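Local coordinates for putative gdp-fucose protein o-fucosyltransferase 1 (Caenorhabditis elegans, PDB 3ZY2) that is probably a protein O-fucosyltransferase, a glycosyltransferase with the GT-B fold, and holds guanosine-5'-diphosphate in its pocket, at residues Arg237-Ser242 against Asn331-Phe336; Pro112-Lys117 against Val134-Phe139; Gln270-Val275 against Glu298-Tyr303. One frame throughout, in Å; residues are numbered along the deposited sequence.

Interaction 1 (Arg237-Ser242 against Asn331-Phe336); sequences RPLFAS and NCVSTF. With GDP (guanosine-5'-diphosphate), chain C.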
loop_
_atom_site.group_PDB
_atom_site.type_symbol
_atom_site.label_atom_id
_atom_site.label_comp_id
_atom_site.label_asym_id
_atom_site.label_seq_id
_atom_site.Cartn_x
_atom_site.Cartn_y
_atom_site.Cartn_z
ATOM N N ARG A 237 15.331 9.293 -11.452
ATOM C CA ARG A 237 14.533 8.074 -11.281
ATOM C C ARG A 237 13.603 7.874 -12.459
ATOM O O ARG A 237 13.252 8.844 -13.149
ATOM C CB ARG A 237 13.688 8.132 -10.005
ATOM C CG ARG A 237 14.504 8.210 -8.729
ATOM C CD ARG A 237 15.458 7.030 -8.592
ATOM N NE ARG A 237 16.035 6.985 -7.252
ATOM C CZ ARG A 237 17.010 6.165 -6.865
ATOM N NH1 ARG A 237 17.547 5.291 -7.713
ATOM N NH2 ARG A 237 17.452 6.218 -5.613
ATOM N N PRO A 238 13.175 6.616 -12.690
ATOM C CA PRO A 238 12.111 6.389 -13.657
ATOM C C PRO A 238 10.886 7.232 -13.340
ATOM O O PRO A 238 10.517 7.439 -12.156
ATOM C CB PRO A 238 11.787 4.909 -13.479
ATOM C CG PRO A 238 13.104 4.323 -13.062
ATOM C CD PRO A 238 13.684 5.349 -12.131
ATOM N N LEU A 239 10.275 7.736 -14.403
ATOM C CA LEU A 239 9.032 8.456 -14.283
ATOM C C LEU A 239 8.108 7.832 -15.296
ATOM O O LEU A 239 8.355 7.914 -16.506
ATOM C CB LEU A 239 9.250 9.939 -14.563
ATOM C CG LEU A 239 7.995 10.819 -14.489
ATOM C CD1 LEU A 239 7.355 10.845 -13.072
ATOM C CD2 LEU A 239 8.335 12.228 -14.966
ATOM N N PHE A 240 7.084 7.156 -14.796
ATOM C CA PHE A 240 6.097 6.514 -15.646
ATOM C C PHE A 240 6.785 5.578 -16.634
ATOM O O PHE A 240 7.508 4.693 -16.203
ATOM C CB PHE A 240 5.210 7.575 -16.295
ATOM C CG PHE A 240 4.469 8.426 -15.294
ATOM C CD1 PHE A 240 4.045 7.891 -14.082
ATOM C CD2 PHE A 240 4.211 9.767 -15.565
ATOM C CE1 PHE A 240 3.375 8.704 -13.132
ATOM C CE2 PHE A 240 3.534 10.565 -14.644
ATOM C CZ PHE A 240 3.122 10.031 -13.433
ATOM N N ALA A 241 6.613 5.797 -17.939
ATOM C CA ALA A 241 7.127 4.854 -18.931
ATOM C C ALA A 241 8.561 5.131 -19.384
ATOM O O ALA A 241 9.035 4.543 -20.365
ATOM C CB ALA A 241 6.194 4.812 -20.142
ATOM N N SER A 242 9.264 6.025 -18.694
ATOM C CA SER A 242 10.547 6.517 -19.209
ATOM C C SER A 242 11.611 5.441 -19.508
ATOM O O SER A 242 12.500 5.659 -20.329
ATOM C CB SER A 242 11.099 7.602 -18.284
ATOM O OG SER A 242 11.333 7.063 -16.995
ATOM N N ASN A 331 6.121 9.865 -27.000
ATOM C CA ASN A 331 6.618 10.537 -25.813
ATOM C C ASN A 331 7.124 9.467 -24.870
ATOM O O ASN A 331 6.365 8.603 -24.429
ATOM C CB ASN A 331 5.492 11.332 -25.169
ATOM C CG ASN A 331 5.975 12.129 -24.008
ATOM O OD1 ASN A 331 6.450 11.558 -23.027
ATOM N ND2 ASN A 331 5.916 13.454 -24.116
ATOM N N CYS A 332 8.414 9.525 -24.575
ATOM C CA CYS A 332 9.046 8.477 -23.795
ATOM C C CYS A 332 8.485 8.321 -22.385
ATOM O O CYS A 332 8.526 7.225 -21.818
ATOM C CB CYS A 332 10.523 8.759 -23.717
ATOM S SG CYS A 332 11.356 7.536 -22.713
ATOM N N VAL A 333 7.988 9.404 -21.804
ATOM C CA VAL A 333 7.486 9.338 -20.423
ATOM C C VAL A 333 6.055 8.789 -20.366
ATOM O O VAL A 333 5.610 8.233 -19.372
ATOM C CB VAL A 333 7.609 10.733 -19.712
ATOM C CG1 VAL A 333 7.058 10.685 -18.295
ATOM C CG2 VAL A 333 9.042 11.177 -19.726
ATOM N N SER A 334 5.326 8.912 -21.459
ATOM C CA SER A 334 3.917 8.567 -21.424
ATOM C C SER A 334 3.667 7.060 -21.504
ATOM O O SER A 334 4.122 6.376 -22.452
ATOM C CB SER A 334 3.208 9.262 -22.570
ATOM O OG SER A 334 1.883 8.798 -22.688
ATOM N N THR A 335 2.881 6.551 -20.565
ATOM C CA THR A 335 2.473 5.142 -20.636
ATOM C C THR A 335 1.488 4.874 -21.781
ATOM O O THR A 335 1.296 3.724 -22.185
ATOM C CB THR A 335 1.863 4.601 -19.325
ATOM O OG1 THR A 335 0.650 5.314 -19.034
ATOM C CG2 THR A 335 2.858 4.754 -18.185
ATOM N N PHE A 336 0.860 5.937 -22.287
ATOM C CA PHE A 336 -0.008 5.846 -23.451
ATOM C C PHE A 336 0.849 5.574 -24.709
ATOM O O PHE A 336 0.584 4.644 -25.479
ATOM C CB PHE A 336 -0.833 7.136 -23.521
ATOM C CG PHE A 336 -1.952 7.119 -24.519
ATOM C CD1 PHE A 336 -3.224 6.658 -24.149
ATOM C CD2 PHE A 336 -1.777 7.659 -25.794
ATOM C CE1 PHE A 336 -4.280 6.673 -25.075
ATOM C CE2 PHE A 336 -2.847 7.704 -26.718
ATOM C CZ PHE A 336 -4.083 7.218 -26.358
HETATM P PB GDP C . 0.113 8.927 -19.366
HETATM O O1B GDP C . 0.218 9.485 -20.737
HETATM O O2B GDP C . 0.950 7.790 -18.698
HETATM O O3B GDP C . -0.944 9.709 -18.372
HETATM O O3A GDP C . -1.143 7.986 -20.070
HETATM P PA GDP C . -2.554 7.417 -19.273
HETATM O O1A GDP C . -3.052 6.775 -20.815
HETATM O O2A GDP C . -2.515 6.698 -18.156
HETATM O "O5'" GDP C . -3.045 9.121 -19.000
HETATM C "C5'" GDP C . -3.254 9.357 -20.252
HETATM C "C4'" GDP C . -4.344 9.939 -20.784
HETATM O "O4'" GDP C . -4.730 11.166 -21.257
HETATM C "C3'" GDP C . -4.759 8.965 -21.683
HETATM O "O3'" GDP C . -5.789 7.596 -21.402
HETATM C "C2'" GDP C . -6.447 9.723 -22.863
HETATM O "O2'" GDP C . -7.470 9.606 -21.977
HETATM C "C1'" GDP C . -5.659 11.017 -22.760
HETATM N N9 GDP C . -4.808 10.990 -23.722
HETATM C C8 GDP C . -2.987 10.962 -23.594
HETATM N N7 GDP C . -2.994 10.945 -24.889
HETATM C C5 GDP C . -3.927 10.945 -25.757
HETATM C C6 GDP C . -4.406 10.932 -27.428
HETATM O O6 GDP C . -3.445 10.905 -28.044
HETATM N N1 GDP C . -5.482 10.948 -27.415
HETATM C C2 GDP C . -6.531 10.976 -26.749
HETATM N N2 GDP C . -7.506 10.990 -26.962
HETATM N N3 GDP C . -6.600 10.998 -25.174
HETATM C C4 GDP C . -5.204 10.982 -24.806
#
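Phe240 meets Val333 with a backbone conformation more usual for glycine: phi is 54° at the second position of the type II' beta turn from Leu239 to Ser242. The turn brings Phe240 CB within 3.2 Å of Val333 O. The same carbonyl accepts the hydrogen bond from Ala241 N, 3.0 Å long, its donor lying 41° out of the carbonyl plane. Nearby, two acceptors face each other, Ala241 O standing 3.1 Å from Cys332 O. Cys332 O also receives a C-H contact from Ser242 CA at 3.4 Å and a hydrogen bond from Gln244 NE2. Cys332 SG, disulfide-bonded to Cys245, lies 3.2 Å from Ser242 O. Val333 CG1, anti to its backbone N (chi1 179°), is placed where Leu239 CD2 and the Phe240 ring both reach it, the side chains crossing obliquely. Ala241 CB rests on Ser334 O, and Trp224 of helix 222-229 packs on the side chains of Val333 and Ser334. Past this junction the chain enters helix 335-346. Ser334 is the N-cap, its OG accepting from Ser337 N and, weakly, from Phe336 N while donating to GDP O1B over 2.7 Å. Thr335 N adds a hydrogen bond of 3.0 Å to GDP O2B, its OG1 lies doubtfully close to the same oxygen, and Phe336 lays a ring face against the guanine. The Ser334 hydroxyl and the first helix N-H thus meet the beta phosphate, which would probably stabilise its negative charge; the turn meanwhile bonds to the carbonyl just before the N-cap.

Interaction 2 (Pro112-Lys117 against Val134-Phe139); sequences PGCHSK and VGDEYF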
loop_
_atom_site.group_PDB
_atom_site.type_symbol
_atom_site.label_atom_id
_atom_site.label_comp_id
_atom_site.label_asym_id
_atom_site.label_seq_id
_atom_site.Cartn_x
_atom_site.Cartn_y
_atom_site.Cartn_z
ATOM N N PRO A 112 -7.917 -1.050 10.959
ATOM C CA PRO A 112 -6.994 -1.426 9.874
ATOM C C PRO A 112 -7.495 -2.600 9.045
ATOM O O PRO A 112 -7.993 -3.585 9.597
ATOM C CB PRO A 112 -5.709 -1.807 10.615
ATOM C CG PRO A 112 -5.777 -1.044 11.901
ATOM C CD PRO A 112 -7.235 -1.042 12.270
ATOM N N GLY A 113 -7.353 -2.478 7.729
ATOM C CA GLY A 113 -7.834 -3.482 6.781
ATOM C C GLY A 113 -7.539 -3.027 5.367
ATOM O O GLY A 113 -6.767 -2.094 5.158
ATOM N N CYS A 114 -8.146 -3.680 4.379
ATOM C CA CYS A 114 -7.880 -3.331 2.979
ATOM C C CYS A 114 -8.601 -2.069 2.493
ATOM O O CYS A 114 -8.107 -1.372 1.595
ATOM C CB CYS A 114 -8.233 -4.498 2.050
ATOM S SG CYS A 114 -7.334 -6.021 2.360
ATOM N N HIS A 115 -9.780 -1.811 3.062
ATOM C CA HIS A 115 -10.699 -0.735 2.630
ATOM C C HIS A 115 -10.874 -0.591 1.109
ATOM O O HIS A 115 -10.724 0.487 0.530
ATOM C CB HIS A 115 -10.343 0.583 3.324
ATOM C CG HIS A 115 -10.377 0.484 4.817
ATOM N ND1 HIS A 115 -11.554 0.347 5.522
ATOM C CD2 HIS A 115 -9.381 0.461 5.736
ATOM C CE1 HIS A 115 -11.281 0.258 6.812
ATOM N NE2 HIS A 115 -9.970 0.319 6.967
ATOM N N SER A 116 -11.237 -1.705 0.480
ATOM C CA SER A 116 -11.178 -1.855 -0.983
ATOM C C SER A 116 -12.152 -1.020 -1.806
ATOM O O SER A 116 -11.954 -0.842 -3.015
ATOM C CB SER A 116 -11.346 -3.328 -1.350
ATOM O OG SER A 116 -10.281 -4.083 -0.819
ATOM N N LYS A 117 -13.213 -0.530 -1.170
ATOM C CA LYS A 117 -14.245 0.236 -1.863
ATOM C C LYS A 117 -14.293 1.729 -1.519
ATOM O O LYS A 117 -15.199 2.446 -1.967
ATOM C CB LYS A 117 -15.624 -0.386 -1.614
ATOM C CG LYS A 117 -16.111 -1.314 -2.715
ATOM C CD LYS A 117 -17.614 -1.109 -2.879
ATOM C CE LYS A 117 -18.328 -2.340 -3.288
ATOM N NZ LYS A 117 -19.771 -2.046 -3.590
ATOM N N VAL A 134 -16.801 -8.697 2.530
ATOM C CA VAL A 134 -17.237 -9.028 3.900
ATOM C C VAL A 134 -16.087 -9.360 4.862
ATOM O O VAL A 134 -16.315 -9.722 6.020
ATOM C CB VAL A 134 -18.244 -10.189 3.893
ATOM C CG1 VAL A 134 -19.436 -9.877 2.985
ATOM C CG2 VAL A 134 -17.566 -11.495 3.501
ATOM N N GLY A 135 -14.856 -9.242 4.371
ATOM C CA GLY A 135 -13.659 -9.583 5.152
ATOM C C GLY A 135 -12.414 -9.373 4.315
ATOM O O GLY A 135 -12.509 -9.124 3.109
ATOM N N ASP A 136 -11.254 -9.497 4.957
ATOM C CA ASP A 136 -9.971 -9.229 4.323
ATOM C C ASP A 136 -9.013 -10.412 4.399
ATOM O O ASP A 136 -9.058 -11.201 5.353
ATOM C CB ASP A 136 -9.347 -7.953 4.906
ATOM C CG ASP A 136 -10.078 -6.685 4.463
ATOM O OD1 ASP A 136 -10.732 -6.678 3.394
ATOM O OD2 ASP A 136 -9.979 -5.674 5.177
ATOM N N GLU A 137 -8.199 -10.554 3.349
ATOM C CA GLU A 137 -7.060 -11.482 3.319
ATOM C C GLU A 137 -5.796 -10.721 2.933
ATOM O O GLU A 137 -5.826 -9.878 2.039
ATOM C CB GLU A 137 -7.293 -12.652 2.350
ATOM C CG GLU A 137 -8.423 -13.608 2.751
ATOM C CD GLU A 137 -8.044 -14.629 3.835
ATOM O OE1 GLU A 137 -6.834 -14.863 4.076
ATOM O OE2 GLU A 137 -8.980 -15.226 4.428
ATOM N N TYR A 138 -4.696 -11.004 3.625
ATOM C CA TYR A 138 -3.420 -10.317 3.404
ATOM C C TYR A 138 -2.395 -11.251 2.791
ATOM O O TYR A 138 -2.408 -12.446 3.076
ATOM C CB TYR A 138 -2.900 -9.736 4.725
ATOM C CG TYR A 138 -3.962 -8.936 5.431
ATOM C CD1 TYR A 138 -4.400 -7.718 4.915
ATOM C CD2 TYR A 138 -4.540 -9.398 6.605
ATOM C CE1 TYR A 138 -5.410 -6.995 5.546
ATOM C CE2 TYR A 138 -5.531 -8.676 7.253
ATOM C CZ TYR A 138 -5.957 -7.472 6.719
ATOM O OH TYR A 138 -6.952 -6.779 7.380
ATOM N N PHE A 139 -1.535 -10.714 1.925
ATOM C CA PHE A 139 -0.529 -11.533 1.241
ATOM C C PHE A 139 0.894 -10.970 1.334
ATOM O O PHE A 139 1.838 -11.555 0.788
ATOM C CB PHE A 139 -0.920 -11.788 -0.230
ATOM C CG PHE A 139 -1.081 -10.538 -1.043
ATOM C CD1 PHE A 139 0.027 -9.895 -1.591
ATOM C CD2 PHE A 139 -2.349 -10.002 -1.275
ATOM C CE1 PHE A 139 -0.122 -8.726 -2.343
ATOM C CE2 PHE A 139 -2.511 -8.833 -2.030
ATOM C CZ PHE A 139 -1.401 -8.195 -2.569
HETATM O O HOH W 1 -11.202 -3.346 5.019
HETATM O O HOH W 2 -12.112 -4.104 1.667
#
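Cys114 N gives Asp136 OD2 a nearly straight hydrogen bond, 2.8 Å long with 173° at the hydrogen, arriving from above the carboxylate plane. The Cys114 side chain lies against the same carboxylate, with SG 3.5 Å from Asp136 CG. Two residues on along the strand, Tyr138 CE1 comes within 3.8 Å of that sulfur, an oblique sulfur-aromatic contact. Tyr138 OH reaches further along the loop and touches Gly113 CA, which sits at the edge of the ring near its plane. Two waters extend the grip of Asp136. One accepts from His115 N and donates to Asp136 OD2 over 2.6 Å; the other accepts from Ser116 N and donates weakly to OD1. Three successive loop N-H groups are therefore served by a single carboxylate, directly or through water. Further out, a disulfide ties Cys114 to Cys98, and Glu137 bonds to Tyr166 and forms a salt bridge with Arg237 of the second subunit. Strand 135-138 is the outermost of the parallel sheet within this chain and pairs with strand 95-98; the loop of Cys114 belongs to the beta-alpha-beta crossover that joins them through helix 122-128.

Interaction 3 (Gln270-Val275 against Glu298-Tyr303); sequences QIVEKV and EALKPY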
loop_
_atom_site.group_PDB
_atom_site.type_symbol
_atom_site.label_atom_id
_atom_site.label_comp_id
_atom_site.label_asym_id
_atom_site.label_seq_id
_atom_site.Cartn_x
_atom_site.Cartn_y
_atom_site.Cartn_z
ATOM N N GLN A 270 11.561 17.941 -35.313
ATOM C CA GLN A 270 11.719 16.494 -35.322
ATOM C C GLN A 270 10.729 15.788 -36.261
ATOM O O GLN A 270 11.099 14.833 -36.941
ATOM C CB GLN A 270 11.684 15.950 -33.892
ATOM C CG GLN A 270 12.932 16.367 -33.110
ATOM C CD GLN A 270 12.801 16.192 -31.623
ATOM O OE1 GLN A 270 12.908 17.158 -30.851
ATOM N NE2 GLN A 270 12.616 14.958 -31.197
ATOM N N ILE A 271 9.498 16.280 -36.341
ATOM C CA ILE A 271 8.521 15.745 -37.311
ATOM C C ILE A 271 9.021 15.933 -38.742
ATOM O O ILE A 271 8.933 15.027 -39.571
ATOM C CB ILE A 271 7.150 16.415 -37.156
ATOM C CG1 ILE A 271 6.479 15.940 -35.851
ATOM C CG2 ILE A 271 6.242 16.093 -38.376
ATOM C CD1 ILE A 271 5.162 16.634 -35.523
ATOM N N VAL A 272 9.546 17.115 -39.042
ATOM C CA VAL A 272 10.053 17.377 -40.368
ATOM C C VAL A 272 11.244 16.458 -40.686
ATOM O O VAL A 272 11.332 15.922 -41.780
ATOM C CB VAL A 272 10.479 18.855 -40.509
ATOM C CG1 VAL A 272 11.307 19.067 -41.771
ATOM C CG2 VAL A 272 9.255 19.749 -40.520
ATOM N N GLU A 273 12.131 16.267 -39.706
ATOM C CA GLU A 273 13.269 15.370 -39.865
ATOM C C GLU A 273 12.809 13.943 -40.184
ATOM O O GLU A 273 13.303 13.305 -41.107
ATOM C CB GLU A 273 14.130 15.403 -38.592
ATOM C CG GLU A 273 15.524 14.874 -38.795
ATOM C CD GLU A 273 15.601 13.364 -38.750
ATOM O OE1 GLU A 273 14.929 12.750 -37.888
ATOM O OE2 GLU A 273 16.344 12.790 -39.584
ATOM N N LYS A 274 11.830 13.464 -39.431
ATOM C CA LYS A 274 11.355 12.094 -39.617
ATOM C C LYS A 274 10.585 11.946 -40.923
ATOM O O LYS A 274 10.690 10.924 -41.582
ATOM C CB LYS A 274 10.504 11.641 -38.433
ATOM C CG LYS A 274 11.257 11.614 -37.089
ATOM C CD LYS A 274 12.385 10.612 -37.101
ATOM C CE LYS A 274 13.138 10.597 -35.763
ATOM N NZ LYS A 274 14.293 9.657 -35.834
ATOM N N VAL A 275 9.821 12.971 -41.312
ATOM C CA VAL A 275 9.167 12.963 -42.627
ATOM C C VAL A 275 10.203 12.796 -43.748
ATOM O O VAL A 275 10.045 11.979 -44.654
ATOM C CB VAL A 275 8.323 14.238 -42.831
ATOM C CG1 VAL A 275 8.016 14.494 -44.308
ATOM C CG2 VAL A 275 7.023 14.112 -42.059
ATOM N N GLU A 298 2.087 24.004 -41.691
ATOM C CA GLU A 298 2.995 25.053 -42.156
ATOM C C GLU A 298 4.398 24.468 -42.310
ATOM O O GLU A 298 5.045 24.666 -43.334
ATOM C CB GLU A 298 3.002 26.239 -41.173
ATOM C CG GLU A 298 3.882 27.425 -41.585
ATOM C CD GLU A 298 3.375 28.157 -42.830
ATOM O OE1 GLU A 298 2.199 27.958 -43.221
ATOM O OE2 GLU A 298 4.159 28.942 -43.412
ATOM N N ALA A 299 4.846 23.720 -41.304
ATOM C CA ALA A 299 6.186 23.148 -41.319
ATOM C C ALA A 299 6.392 22.106 -42.429
ATOM O O ALA A 299 7.515 21.915 -42.918
ATOM C CB ALA A 299 6.541 22.576 -39.941
ATOM N N LEU A 300 5.300 21.451 -42.827
ATOM C CA LEU A 300 5.329 20.415 -43.874
ATOM C C LEU A 300 5.126 20.915 -45.299
ATOM O O LEU A 300 5.257 20.133 -46.243
ATOM C CB LEU A 300 4.278 19.360 -43.577
ATOM C CG LEU A 300 4.535 18.525 -42.338
ATOM C CD1 LEU A 300 3.364 17.537 -42.118
ATOM C CD2 LEU A 300 5.904 17.806 -42.418
ATOM N N LYS A 301 4.814 22.202 -45.454
ATOM C CA LYS A 301 4.624 22.793 -46.786
ATOM C C LYS A 301 5.720 22.448 -47.804
ATOM O O LYS A 301 5.386 22.111 -48.944
ATOM C CB LYS A 301 4.404 24.309 -46.694
ATOM C CG LYS A 301 2.996 24.673 -46.269
ATOM C CD LYS A 301 2.698 26.149 -46.451
ATOM C CE LYS A 301 1.287 26.472 -45.958
ATOM N NZ LYS A 301 1.086 27.950 -45.886
ATOM N N PRO A 302 7.017 22.511 -47.406
ATOM C CA PRO A 302 8.077 22.146 -48.366
ATOM C C PRO A 302 7.975 20.717 -48.906
ATOM O O PRO A 302 8.506 20.434 -49.988
ATOM C CB PRO A 302 9.360 22.302 -47.555
ATOM C CG PRO A 302 9.027 23.313 -46.513
ATOM C CD PRO A 302 7.603 22.968 -46.128
ATOM N N TYR A 303 7.282 19.837 -48.182
ATOM C CA TYR A 303 7.119 18.454 -48.592
ATOM C C TYR A 303 5.776 18.205 -49.267
ATOM O O TYR A 303 5.556 17.122 -49.798
ATOM C CB TYR A 303 7.255 17.549 -47.366
ATOM C CG TYR A 303 8.652 17.517 -46.825
ATOM C CD1 TYR A 303 9.075 18.449 -45.885
ATOM C CD2 TYR A 303 9.566 16.577 -47.285
ATOM C CE1 TYR A 303 10.394 18.442 -45.411
ATOM C CE2 TYR A 303 10.871 16.558 -46.827
ATOM C CZ TYR A 303 11.277 17.480 -45.894
ATOM O OH TYR A 303 12.574 17.430 -45.434
#
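Tyr303 leans over Val275 and Val272, two residues of helix 264-278 that lie almost one turn apart. Its CB points toward that helix, and CG stands anti to the carbonyl carbon (chi1 -69°), which carries the start of the ring over Val275. There Tyr303 CG and CD2 each lie 4.0 Å from Val275 CG1. This methyl sits over one ring face, toward the rim, in a CH-pi contact 4.1 Å from the centroid and 19° off the normal; the two side chains slide past each other in opposite directions. Farther along the ring, Tyr303 CE1 meets Val272 CG1 at 3.8 Å, and here the side chains cross at about a right angle. At the tip, Tyr303 OH ends 4.1 Å from Val272 O, too far for a hydrogen bond. Tyr303 is exposed and also touches a crystal neighbour, so packing in the lattice may bear on its pose. Beneath it the contact is mostly aliphatic. The second methyl of Val272, CG2, rests on Ala299 O at 3.7 Å and near Ala299 CB. Val275 CG2 meets Leu300 CD2 at 3.9 Å, and Ile271 CG2 touches the same leucine methyl more loosely. No hydrogen bond joins the two segments. Val275 and Leu300 both continue inward onto Val283 of strand 282-287. Helix 264-278 leads into that strand and helix 293-300 follows it, two neighbouring helices packed on a parallel sheet of strand order 3-2-1-4-5, as in the Rossmann-like domains of the GT-B fold.

Overall arrangement
Interaction 1 is the buried one and nearer the centre of the chain; interactions 2 and 3 are partly buried and lie on opposite sides of that centre, with their own centres about 55 Å apart. Interactions 1 and 3 belong to the half built on the five-stranded parallel sheet, interaction 2 to the six-stranded one. Their chemistry follows place: backbone bonding and bound diphosphate at the pocket, a carboxylate and waters at the sheet edge, and mostly apolar packing, with a CH-pi contact, between a helix and the end of its neighbour. Interactions 1 and 2 each include a disulfide cysteine. Both also reach the second subunit, whereas interaction 3 touches no other chain of the assembly.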